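Local coordinates for packaging enzyme P4 (Pseudomonas phage phi6, PDB 4BLO), which hydrolyses nucleoside triphosphates as a hexameric RecA-like ATPase, probably to drive packaging of the phage RNA genome, at residues L[1-11]-L[49-61]; L[117-131]-L[247-261]. All blocks are in the same frame, centred on the assembly; numbering follows the deposited sequence.

Contact 1: residues L[1-11]-L[49-61]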
loop_
_atom_site.group_PDB
_atom_site.type_symbol
_atom_site.label_atom_id
_atom_site.label_comp_id
_atom_site.label_asym_id
_atom_site.label_seq_id
_atom_site.Cartn_x
_atom_site.Cartn_y
_atom_site.Cartn_z
ATOM N N MET L 1 27.642 34.023 20.045
ATOM C CA MET L 1 27.997 33.274 18.836
ATOM C C MET L 1 29.065 32.165 19.072
ATOM O O MET L 1 28.885 31.116 18.463
ATOM C CB MET L 1 28.469 34.207 17.715
ATOM C CG MET L 1 27.440 34.415 16.628
ATOM S SD MET L 1 28.134 35.384 15.273
ATOM C CE MET L 1 26.656 35.742 14.327
ATOM N N PRO L 2 30.151 32.286 19.896
ATOM C CA PRO L 2 31.107 31.161 19.979
ATOM C C PRO L 2 30.662 30.016 20.903
ATOM O O PRO L 2 29.707 30.164 21.663
ATOM C CB PRO L 2 32.392 31.825 20.476
ATOM C CG PRO L 2 31.940 32.997 21.234
ATOM C CD PRO L 2 30.602 33.431 20.711
ATOM N N ILE L 3 31.353 28.859 20.802
ATOM C CA ILE L 3 31.102 27.668 21.628
ATOM C C ILE L 3 32.301 27.527 22.582
ATOM O O ILE L 3 33.387 27.113 22.161
ATOM C CB ILE L 3 30.841 26.396 20.766
ATOM C CG1 ILE L 3 29.618 26.599 19.840
ATOM C CG2 ILE L 3 30.667 25.154 21.651
ATOM C CD1 ILE L 3 29.436 25.552 18.726
ATOM N N VAL L 4 32.110 27.921 23.859
ATOM C CA VAL L 4 33.179 27.936 24.859
ATOM C C VAL L 4 33.172 26.652 25.715
ATOM O O VAL L 4 32.129 26.203 26.197
ATOM C CB VAL L 4 33.171 29.244 25.711
ATOM C CG1 VAL L 4 31.858 29.461 26.462
ATOM C CG2 VAL L 4 34.372 29.326 26.648
ATOM N N VAL L 5 34.371 26.065 25.867
ATOM C CA VAL L 5 34.641 24.850 26.628
ATOM C C VAL L 5 35.227 25.256 27.986
ATOM O O VAL L 5 36.357 25.748 28.063
ATOM C CB VAL L 5 35.570 23.881 25.840
ATOM C CG1 VAL L 5 35.818 22.596 26.621
ATOM C CG2 VAL L 5 34.985 23.559 24.470
ATOM N N THR L 6 34.419 25.084 29.043
ATOM C CA THR L 6 34.694 25.367 30.457
ATOM C C THR L 6 35.423 24.162 31.071
ATOM O O THR L 6 35.477 23.099 30.444
ATOM C CB THR L 6 33.333 25.643 31.173
ATOM O OG1 THR L 6 32.569 26.579 30.410
ATOM C CG2 THR L 6 33.483 26.167 32.605
ATOM N N GLN L 7 35.964 24.321 32.306
ATOM C CA GLN L 7 36.612 23.246 33.055
ATOM C C GLN L 7 35.579 22.170 33.389
ATOM O O GLN L 7 35.916 20.982 33.416
ATOM C CB GLN L 7 37.279 23.787 34.328
ATOM C CG GLN L 7 38.269 22.811 34.984
ATOM C CD GLN L 7 39.414 22.404 34.078
ATOM O OE1 GLN L 7 40.174 23.237 33.566
ATOM N NE2 GLN L 7 39.577 21.105 33.882
ATOM N N ALA L 8 34.308 22.600 33.585
ATOM C CA ALA L 8 33.161 21.739 33.875
ATOM C C ALA L 8 32.978 20.702 32.771
ATOM O O ALA L 8 32.714 19.541 33.074
ATOM C CB ALA L 8 31.904 22.579 34.031
ATOM N N HIS L 9 33.174 21.116 31.498
ATOM C CA HIS L 9 33.087 20.257 30.316
ATOM C C HIS L 9 34.248 19.259 30.300
ATOM O O HIS L 9 34.013 18.067 30.092
ATOM C CB HIS L 9 33.078 21.098 29.020
ATOM C CG HIS L 9 31.915 22.037 28.896
ATOM N ND1 HIS L 9 30.615 21.577 28.893
ATOM C CD2 HIS L 9 31.899 23.377 28.725
ATOM C CE1 HIS L 9 29.852 22.650 28.754
ATOM N NE2 HIS L 9 30.580 23.755 28.650
ATOM N N ILE L 10 35.491 19.742 30.570
ATOM C CA ILE L 10 36.720 18.934 30.612
ATOM C C ILE L 10 36.605 17.830 31.688
ATOM O O ILE L 10 36.993 16.691 31.423
ATOM C CB ILE L 10 37.990 19.810 30.823
ATOM C CG1 ILE L 10 38.019 21.017 29.840
ATOM C CG2 ILE L 10 39.273 18.963 30.704
ATOM C CD1 ILE L 10 38.858 22.193 30.271
ATOM N N ASP L 11 36.034 18.163 32.866
ATOM C CA ASP L 11 35.839 17.241 33.988
ATOM C C ASP L 11 34.788 16.151 33.697
ATOM O O ASP L 11 34.812 15.099 34.340
ATOM C CB ASP L 11 35.440 18.025 35.249
ATOM C CG ASP L 11 36.517 18.955 35.785
ATOM O OD1 ASP L 11 37.718 18.617 35.655
ATOM O OD2 ASP L 11 36.161 20.013 36.349
ATOM N N MET L 49 37.715 18.213 22.208
ATOM C CA MET L 49 38.557 18.660 23.319
ATOM C C MET L 49 39.959 19.047 22.843
ATOM O O MET L 49 40.502 20.048 23.322
ATOM C CB MET L 49 38.652 17.583 24.419
ATOM C CG MET L 49 37.309 17.201 25.064
ATOM S SD MET L 49 36.243 18.577 25.552
ATOM C CE MET L 49 37.020 19.052 27.010
ATOM N N GLU L 50 40.535 18.260 21.904
ATOM C CA GLU L 50 41.868 18.502 21.360
ATOM C C GLU L 50 41.900 19.827 20.589
ATOM O O GLU L 50 42.867 20.591 20.727
ATOM C CB GLU L 50 42.315 17.340 20.463
ATOM C CG GLU L 50 43.828 17.241 20.359
ATOM C CD GLU L 50 44.348 16.373 19.233
ATOM O OE1 GLU L 50 44.007 15.168 19.202
ATOM O OE2 GLU L 50 45.098 16.898 18.379
ATOM N N LEU L 51 40.825 20.101 19.800
ATOM C CA LEU L 51 40.679 21.338 19.025
ATOM C C LEU L 51 40.423 22.534 19.955
ATOM O O LEU L 51 40.981 23.611 19.720
ATOM C CB LEU L 51 39.551 21.200 17.997
ATOM C CG LEU L 51 39.464 22.303 16.945
ATOM C CD1 LEU L 51 40.479 22.098 15.833
ATOM C CD2 LEU L 51 38.091 22.377 16.391
ATOM N N ALA L 52 39.583 22.335 21.014
ATOM C CA ALA L 52 39.277 23.331 22.053
ATOM C C ALA L 52 40.554 23.770 22.733
ATOM O O ALA L 52 40.696 24.946 23.061
ATOM C CB ALA L 52 38.312 22.759 23.079
ATOM N N SER L 53 41.497 22.815 22.897
ATOM C CA SER L 53 42.820 22.997 23.483
ATOM C C SER L 53 43.715 23.828 22.560
ATOM O O SER L 53 44.390 24.723 23.062
ATOM C CB SER L 53 43.461 21.647 23.769
ATOM O OG SER L 53 44.649 21.825 24.505
ATOM N N LYS L 54 43.719 23.560 21.228
ATOM C CA LYS L 54 44.509 24.329 20.243
ATOM C C LYS L 54 44.050 25.791 20.192
ATOM O O LYS L 54 44.888 26.698 20.140
ATOM C CB LYS L 54 44.423 23.729 18.828
ATOM C CG LYS L 54 45.131 22.387 18.621
ATOM C CD LYS L 54 46.655 22.417 18.809
ATOM C CE LYS L 54 47.442 23.107 17.716
ATOM N NZ LYS L 54 48.838 23.401 18.150
ATOM N N GLN L 55 42.717 26.002 20.238
ATOM C CA GLN L 55 42.072 27.317 20.298
ATOM C C GLN L 55 42.047 27.733 21.790
ATOM O O GLN L 55 42.556 26.993 22.634
ATOM C CB GLN L 55 40.668 27.235 19.654
ATOM C CG GLN L 55 40.678 27.025 18.123
ATOM C CD GLN L 55 41.307 28.207 17.400
ATOM O OE1 GLN L 55 41.042 29.375 17.707
ATOM N NE2 GLN L 55 42.152 27.932 16.422
ATOM N N GLY L 56 41.541 28.916 22.123
ATOM C CA GLY L 56 41.563 29.318 23.529
ATOM C C GLY L 56 40.290 28.982 24.261
ATOM O O GLY L 56 39.601 29.888 24.738
ATOM N N GLY L 57 39.943 27.690 24.299
ATOM C CA GLY L 57 38.694 27.213 24.889
ATOM C C GLY L 57 37.580 27.369 23.881
ATOM O O GLY L 57 36.946 26.386 23.481
ATOM N N SER L 58 37.373 28.614 23.412
ATOM C CA SER L 58 36.401 29.020 22.408
ATOM C C SER L 58 36.580 28.220 21.103
ATOM O O SER L 58 37.709 28.032 20.644
ATOM C CB SER L 58 36.531 30.519 22.146
ATOM O OG SER L 58 35.435 31.024 21.402
ATOM N N LEU L 59 35.456 27.720 20.543
ATOM C CA LEU L 59 35.391 26.927 19.318
ATOM C C LEU L 59 34.299 27.427 18.379
ATOM O O LEU L 59 33.259 27.921 18.835
ATOM C CB LEU L 59 35.125 25.455 19.686
ATOM C CG LEU L 59 36.168 24.381 19.278
ATOM C CD1 LEU L 59 37.597 24.896 19.286
ATOM C CD2 LEU L 59 36.056 23.168 20.140
ATOM N N ALA L 60 34.529 27.250 17.063
ATOM C CA ALA L 60 33.576 27.599 16.017
ATOM C C ALA L 60 32.803 26.354 15.590
ATOM O O ALA L 60 33.407 25.311 15.307
ATOM C CB ALA L 60 34.301 28.208 14.837
ATOM N N GLY L 61 31.476 26.471 15.569
ATOM C CA GLY L 61 30.553 25.402 15.181
ATOM C C GLY L 61 30.918 24.703 13.885
ATOM O O GLY L 61 30.732 23.493 13.756
#
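I3 and L59 pair their backbones in a single antiparallel bridge, the hydrogen-bonded kind, which ties the N-terminal arm to the turn that follows helix 38-54. The bond from I3 N to L59 O is 2.9 Å long. Its return, from L59 N to I3 O, measures 2.7 Å but is more bent (140° at the hydrogen).

The more buried, closely packed flank faces helix 38-54. V5 turns its side chain toward the other segment, and its branches divide the work: CG1, anti to the backbone N (chi1 -178°), meets M49 CE at 3.8 Å, while CG2 rests on A52 CB at 3.7 Å. The M49 chain, bent at both chi2 and chi3, brings the same methyl to I10 CG1 (3.6 Å), one methyl thus touching both the V5 arm and helix 7-22. At the other end of the arm, I3 CD1 approaches G61 CA at 3.7 Å, and I64 touches both I3 and L59.

The outer flank is looser: P2 CB leans on S58 OG, and V4, largely exposed, merely passes the backbone at S58. The H9 ring finds its partners outside the two segments, stacked with F182 and bonded through ND1 to L180 O. Two backbone bonds thus fix the register of the arm, while V5 against M49 and A52, and I10 against M49, join the arm and helix 7-22 to helix 38-54 by apolar packing.

Contact 2: residues L[117-131]-L[247-261]; sequences IYSGVTALMGATGSG and VMASTVGAILCADGN. With ADP (adenosine-5'-diphosphate), chain B.
The Walker A strand 120-126 and its phosphate-binding loop run beside strand 253-258 in the central sheet of this P-loop ATPase, the two strands parallel within 8°. Backbone bonds join them in the parallel pattern, N and O of both A123 and M125 turned to strand 253-258. The bond from I255 N to A123 O is almost straight (176°). G253 O is gripped twice, by A123 N at 2.8 Å and by T251 OG1 from the opposite face of its plane.

On one face of the sheet, L124 CD1 touches both I255 CG2 and C257 SG, 3.7 Å from the sulfur, and T122 CG2 meets I255 CD1. On the other, A123 CB touches V247 CG1, and the bent M125 chain meets V247 tip to tip, CE to CG2 at 3.6 Å; M125 CB also packs on L256 CD1. V252 closes the start of the pair, CG1 against I117 CG1 and CG2 against G120 CA, where glycine lets the valine methyl come close.

Past the strands, S130 OG bonds back to A127 O at 2.7 Å, its chi1 of 57° placing the hydroxyl between N and carbonyl carbon, which braces the type II turn. S130 O receives G260 N at 2.7 Å. The loop amide G129 N binds ADP O3B at 3.1 Å and G131 N binds O1B; K132, S133 and I134 add further bonds to the nucleotide. G260 CA lies near the ribose O3'. Strand, glycine-rich loop and following helix form the Walker A arrangement of P-loop NTPases, and the place of strand 120-126 between parallel strands 226-231 and 253-258 is consistent with a RecA-like core.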
loop_
_atom_site.group_PDB
_atom_site.type_symbol
_atom_site.label_atom_id
_atom_site.label_comp_id
_atom_site.label_asym_id
_atom_site.label_seq_id
_atom_site.Cartn_x
_atom_site.Cartn_y
_atom_site.Cartn_z
ATOM N N ILE L 117 14.912 20.590 35.036
ATOM C CA ILE L 117 14.482 19.600 34.049
ATOM C C ILE L 117 15.384 18.341 34.089
ATOM O O ILE L 117 16.593 18.434 34.335
ATOM C CB ILE L 117 14.382 20.220 32.604
ATOM C CG1 ILE L 117 13.546 19.312 31.646
ATOM C CG2 ILE L 117 15.757 20.619 32.024
ATOM C CD1 ILE L 117 13.134 19.873 30.321
ATOM N N TYR L 118 14.771 17.173 33.830
ATOM C CA TYR L 118 15.491 15.907 33.769
ATOM C C TYR L 118 16.206 15.804 32.431
ATOM O O TYR L 118 15.865 16.534 31.500
ATOM C CB TYR L 118 14.549 14.696 33.993
ATOM C CG TYR L 118 13.989 14.579 35.399
ATOM C CD1 TYR L 118 14.798 14.787 36.516
ATOM C CD2 TYR L 118 12.675 14.180 35.615
ATOM C CE1 TYR L 118 14.291 14.676 37.808
ATOM C CE2 TYR L 118 12.162 14.041 36.908
ATOM C CZ TYR L 118 12.972 14.296 38.001
ATOM O OH TYR L 118 12.465 14.179 39.275
ATOM N N SER L 119 17.226 14.946 32.342
ATOM C CA SER L 119 17.928 14.722 31.081
ATOM C C SER L 119 16.999 13.959 30.138
ATOM O O SER L 119 16.226 13.103 30.584
ATOM C CB SER L 119 19.222 13.953 31.316
ATOM O OG SER L 119 20.085 14.678 32.174
ATOM N N GLY L 120 17.029 14.328 28.864
ATOM C CA GLY L 120 16.185 13.728 27.838
ATOM C C GLY L 120 16.024 14.635 26.643
ATOM O O GLY L 120 16.918 15.432 26.338
ATOM N N VAL L 121 14.876 14.542 25.966
ATOM C CA VAL L 121 14.629 15.396 24.811
ATOM C C VAL L 121 13.385 16.270 25.046
ATOM O O VAL L 121 12.448 15.888 25.753
ATOM C CB VAL L 121 14.595 14.625 23.460
ATOM C CG1 VAL L 121 13.215 14.062 23.129
ATOM C CG2 VAL L 121 15.103 15.506 22.330
ATOM N N THR L 122 13.460 17.484 24.512
ATOM C CA THR L 122 12.412 18.491 24.526
ATOM C C THR L 122 12.020 18.673 23.062
ATOM O O THR L 122 12.906 18.672 22.203
ATOM C CB THR L 122 12.890 19.745 25.246
ATOM O OG1 THR L 122 13.259 19.389 26.585
ATOM C CG2 THR L 122 11.842 20.856 25.255
ATOM N N ALA L 123 10.702 18.725 22.764
ATOM C CA ALA L 123 10.237 18.832 21.383
ATOM C C ALA L 123 9.543 20.149 21.144
ATOM O O ALA L 123 8.498 20.431 21.721
ATOM C CB ALA L 123 9.316 17.664 21.020
ATOM N N LEU L 124 10.144 20.957 20.284
ATOM C CA LEU L 124 9.627 22.270 19.940
ATOM C C LEU L 124 8.755 22.130 18.698
ATOM O O LEU L 124 9.259 22.051 17.583
ATOM C CB LEU L 124 10.792 23.271 19.766
ATOM C CG LEU L 124 10.547 24.708 19.336
ATOM C CD1 LEU L 124 9.812 25.480 20.388
ATOM C CD2 LEU L 124 11.858 25.360 19.024
ATOM N N MET L 125 7.423 22.064 18.942
ATOM C CA MET L 125 6.330 21.895 17.980
ATOM C C MET L 125 5.778 23.221 17.454
ATOM O O MET L 125 5.962 24.270 18.070
ATOM C CB MET L 125 5.182 21.120 18.652
ATOM C CG MET L 125 5.382 19.622 18.671
ATOM S SD MET L 125 3.952 18.835 17.921
ATOM C CE MET L 125 4.725 17.489 17.104
ATOM N N GLY L 126 5.039 23.122 16.359
ATOM C CA GLY L 126 4.361 24.245 15.728
ATOM C C GLY L 126 4.154 24.079 14.246
ATOM O O GLY L 126 4.963 23.439 13.568
ATOM N N ALA L 127 3.078 24.695 13.713
ATOM C CA ALA L 127 2.757 24.745 12.283
ATOM C C ALA L 127 3.863 25.535 11.574
ATOM O O ALA L 127 4.695 26.113 12.270
ATOM C CB ALA L 127 1.401 25.413 12.079
ATOM N N THR L 128 3.939 25.539 10.237
ATOM C CA THR L 128 4.998 26.299 9.571
ATOM C C THR L 128 4.808 27.790 9.786
ATOM O O THR L 128 3.681 28.284 9.714
ATOM C CB THR L 128 5.106 25.974 8.083
ATOM O OG1 THR L 128 3.814 25.918 7.477
ATOM C CG2 THR L 128 5.881 24.704 7.829
ATOM N N GLY L 129 5.906 28.473 10.108
ATOM C CA GLY L 129 5.928 29.907 10.362
ATOM C C GLY L 129 5.236 30.304 11.652
ATOM O O GLY L 129 4.776 31.440 11.773
ATOM N N SER L 130 5.152 29.368 12.623
ATOM C CA SER L 130 4.536 29.578 13.939
ATOM C C SER L 130 5.503 30.259 14.898
ATOM O O SER L 130 5.090 30.685 15.980
ATOM C CB SER L 130 4.073 28.253 14.541
ATOM O OG SER L 130 5.139 27.326 14.641
ATOM N N GLY L 131 6.773 30.320 14.506
ATOM C CA GLY L 131 7.829 30.933 15.286
ATOM C C GLY L 131 8.675 29.973 16.093
ATOM O O GLY L 131 9.115 30.338 17.178
ATOM N N VAL L 247 2.775 13.862 21.839
ATOM C CA VAL L 247 4.221 14.113 21.921
ATOM C C VAL L 247 4.606 14.389 23.379
ATOM O O VAL L 247 5.661 13.931 23.841
ATOM C CB VAL L 247 4.669 15.245 20.957
ATOM C CG1 VAL L 247 6.092 15.703 21.265
ATOM C CG2 VAL L 247 4.563 14.796 19.495
ATOM N N MET L 248 3.732 15.090 24.114
ATOM C CA MET L 248 3.928 15.386 25.533
ATOM C C MET L 248 4.155 14.093 26.347
ATOM O O MET L 248 4.971 14.082 27.262
ATOM C CB MET L 248 2.691 16.115 26.051
ATOM C CG MET L 248 2.848 17.596 26.246
ATOM S SD MET L 248 1.163 18.170 26.570
ATOM C CE MET L 248 1.457 19.633 27.510
ATOM N N ALA L 249 3.445 13.008 25.990
ATOM C CA ALA L 249 3.506 11.676 26.610
ATOM C C ALA L 249 4.738 10.862 26.137
ATOM O O ALA L 249 4.983 9.766 26.651
ATOM C CB ALA L 249 2.228 10.912 26.292
ATOM N N SER L 250 5.513 11.413 25.173
ATOM C CA SER L 250 6.679 10.768 24.578
ATOM C C SER L 250 8.004 11.523 24.814
ATOM O O SER L 250 9.054 11.012 24.417
ATOM C CB SER L 250 6.451 10.604 23.077
ATOM O OG SER L 250 5.273 9.858 22.822
ATOM N N THR L 251 7.980 12.722 25.441
ATOM C CA THR L 251 9.213 13.479 25.689
ATOM C C THR L 251 9.275 14.023 27.137
ATOM O O THR L 251 8.235 14.145 27.794
ATOM C CB THR L 251 9.358 14.649 24.682
ATOM O OG1 THR L 251 8.343 15.630 24.929
ATOM C CG2 THR L 251 9.390 14.198 23.208
ATOM N N VAL L 252 10.504 14.367 27.609
ATOM C CA VAL L 252 10.828 14.947 28.920
ATOM C C VAL L 252 10.388 16.449 28.940
ATOM O O VAL L 252 10.120 17.030 30.010
ATOM C CB VAL L 252 12.360 14.748 29.191
ATOM C CG1 VAL L 252 12.897 15.672 30.281
ATOM C CG2 VAL L 252 12.670 13.289 29.529
ATOM N N GLY L 253 10.332 17.035 27.740
ATOM C CA GLY L 253 9.953 18.418 27.491
ATOM C C GLY L 253 9.220 18.600 26.174
ATOM O O GLY L 253 9.515 17.938 25.168
ATOM N N ALA L 254 8.231 19.487 26.176
ATOM C CA ALA L 254 7.469 19.790 24.974
ATOM C C ALA L 254 7.013 21.232 25.023
ATOM O O ALA L 254 6.563 21.709 26.066
ATOM C CB ALA L 254 6.282 18.841 24.834
ATOM N N ILE L 255 7.176 21.924 23.885
ATOM C CA ILE L 255 6.804 23.321 23.656
ATOM C C ILE L 255 5.987 23.423 22.381
ATOM O O ILE L 255 6.436 22.943 21.337
ATOM C CB ILE L 255 8.039 24.266 23.562
ATOM C CG1 ILE L 255 9.038 24.079 24.723
ATOM C CG2 ILE L 255 7.600 25.724 23.424
ATOM C CD1 ILE L 255 10.490 24.398 24.350
ATOM N N LEU L 256 4.808 24.069 22.456
ATOM C CA LEU L 256 3.978 24.334 21.293
ATOM C C LEU L 256 4.107 25.810 20.931
ATOM O O LEU L 256 4.093 26.664 21.812
ATOM C CB LEU L 256 2.498 23.934 21.507
ATOM C CG LEU L 256 1.535 24.110 20.267
ATOM C CD1 LEU L 256 1.897 23.179 19.109
ATOM C CD2 LEU L 256 0.075 23.958 20.653
ATOM N N CYS L 257 4.264 26.092 19.640
ATOM C CA CYS L 257 4.356 27.437 19.083
ATOM C C CYS L 257 3.179 27.705 18.198
ATOM O O CYS L 257 2.745 26.851 17.424
ATOM C CB CYS L 257 5.655 27.634 18.315
ATOM S SG CYS L 257 7.115 27.773 19.361
ATOM N N ALA L 258 2.708 28.929 18.278
ATOM C CA ALA L 258 1.586 29.439 17.520
ATOM C C ALA L 258 1.653 30.954 17.509
ATOM O O ALA L 258 1.785 31.589 18.572
ATOM C CB ALA L 258 0.275 28.953 18.130
ATOM N N ASP L 259 1.600 31.523 16.292
ATOM C CA ASP L 259 1.607 32.962 15.984
ATOM C C ASP L 259 2.808 33.699 16.614
ATOM O O ASP L 259 2.633 34.759 17.224
ATOM C CB ASP L 259 0.273 33.626 16.401
ATOM C CG ASP L 259 -0.961 32.970 15.795
ATOM O OD1 ASP L 259 -1.260 33.243 14.607
ATOM O OD2 ASP L 259 -1.610 32.166 16.498
ATOM N N GLY L 260 4.003 33.121 16.462
ATOM C CA GLY L 260 5.256 33.689 16.969
ATOM C C GLY L 260 5.544 33.511 18.443
ATOM O O GLY L 260 6.664 33.801 18.884
ATOM N N ASN L 261 4.549 33.023 19.217
ATOM C CA ASN L 261 4.666 32.814 20.664
ATOM C C ASN L 261 4.549 31.351 21.039
ATOM O O ASN L 261 4.216 30.511 20.199
ATOM C CB ASN L 261 3.584 33.609 21.415
ATOM C CG ASN L 261 3.677 35.094 21.240
ATOM O OD1 ASN L 261 4.579 35.735 21.779
ATOM N ND2 ASN L 261 2.736 35.672 20.493
HETATM P PB ADP B . 9.116 28.363 11.865
HETATM O O1B ADP B . 8.041 27.786 12.816
HETATM O O2B ADP B . 10.502 27.919 12.348
HETATM O O3B ADP B . 8.889 27.875 10.459
HETATM P PA ADP B . 10.139 31.104 12.053
HETATM O O1A ADP B . 11.297 30.853 11.069
HETATM O O2A ADP B . 10.667 31.069 13.436
HETATM O O3A ADP B . 9.028 29.962 11.878
HETATM O "O5'" ADP B . 9.480 32.518 11.774
HETATM C "C5'" ADP B . 8.123 32.788 12.176
HETATM C "C4'" ADP B . 7.774 34.227 11.911
HETATM O "O4'" ADP B . 7.856 34.488 10.494
HETATM C "C3'" ADP B . 6.349 34.602 12.302
HETATM O "O3'" ADP B . 6.247 34.948 13.679
HETATM C "C2'" ADP B . 6.044 35.764 11.357
HETATM O "O2'" ADP B . 6.529 37.013 11.836
HETATM C "C1'" ADP B . 6.793 35.334 10.088
HETATM N N9 ADP B . 5.968 34.639 9.100
HETATM C C8 ADP B . 5.964 33.301 8.804
HETATM N N7 ADP B . 5.108 32.956 7.872
HETATM C C5 ADP B . 4.502 34.159 7.526
HETATM C C6 ADP B . 3.496 34.482 6.590
HETATM N N6 ADP B . 2.850 33.575 5.852
HETATM N N1 ADP B . 3.138 35.783 6.477
HETATM C C2 ADP B . 3.733 36.687 7.262
HETATM N N3 ADP B . 4.678 36.499 8.188
HETATM C C4 ADP B . 5.025 35.202 8.270
#

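Overall arrangement
Contact 1 lies toward the periphery and contact 2 is buried: the centre of contact 1 is about 21 Å, that of contact 2 about 12 Å, from the centre of the chain. The two share no helix or strand, their centres are about 29 Å apart, and they follow one another in series along the sequence. Contact 1 joins the N-terminal arm and helix 7-22 to the end of helix 38-54, combining one isolated bridge with apolar side chains. Contact 2 relies on a run of backbone bonds between two parallel strands, with side chains packed on both faces of the sheet, and ends at bound ADP. Other subunits also approach contact 2, through S250 and V252 among others, but none touches contact 1.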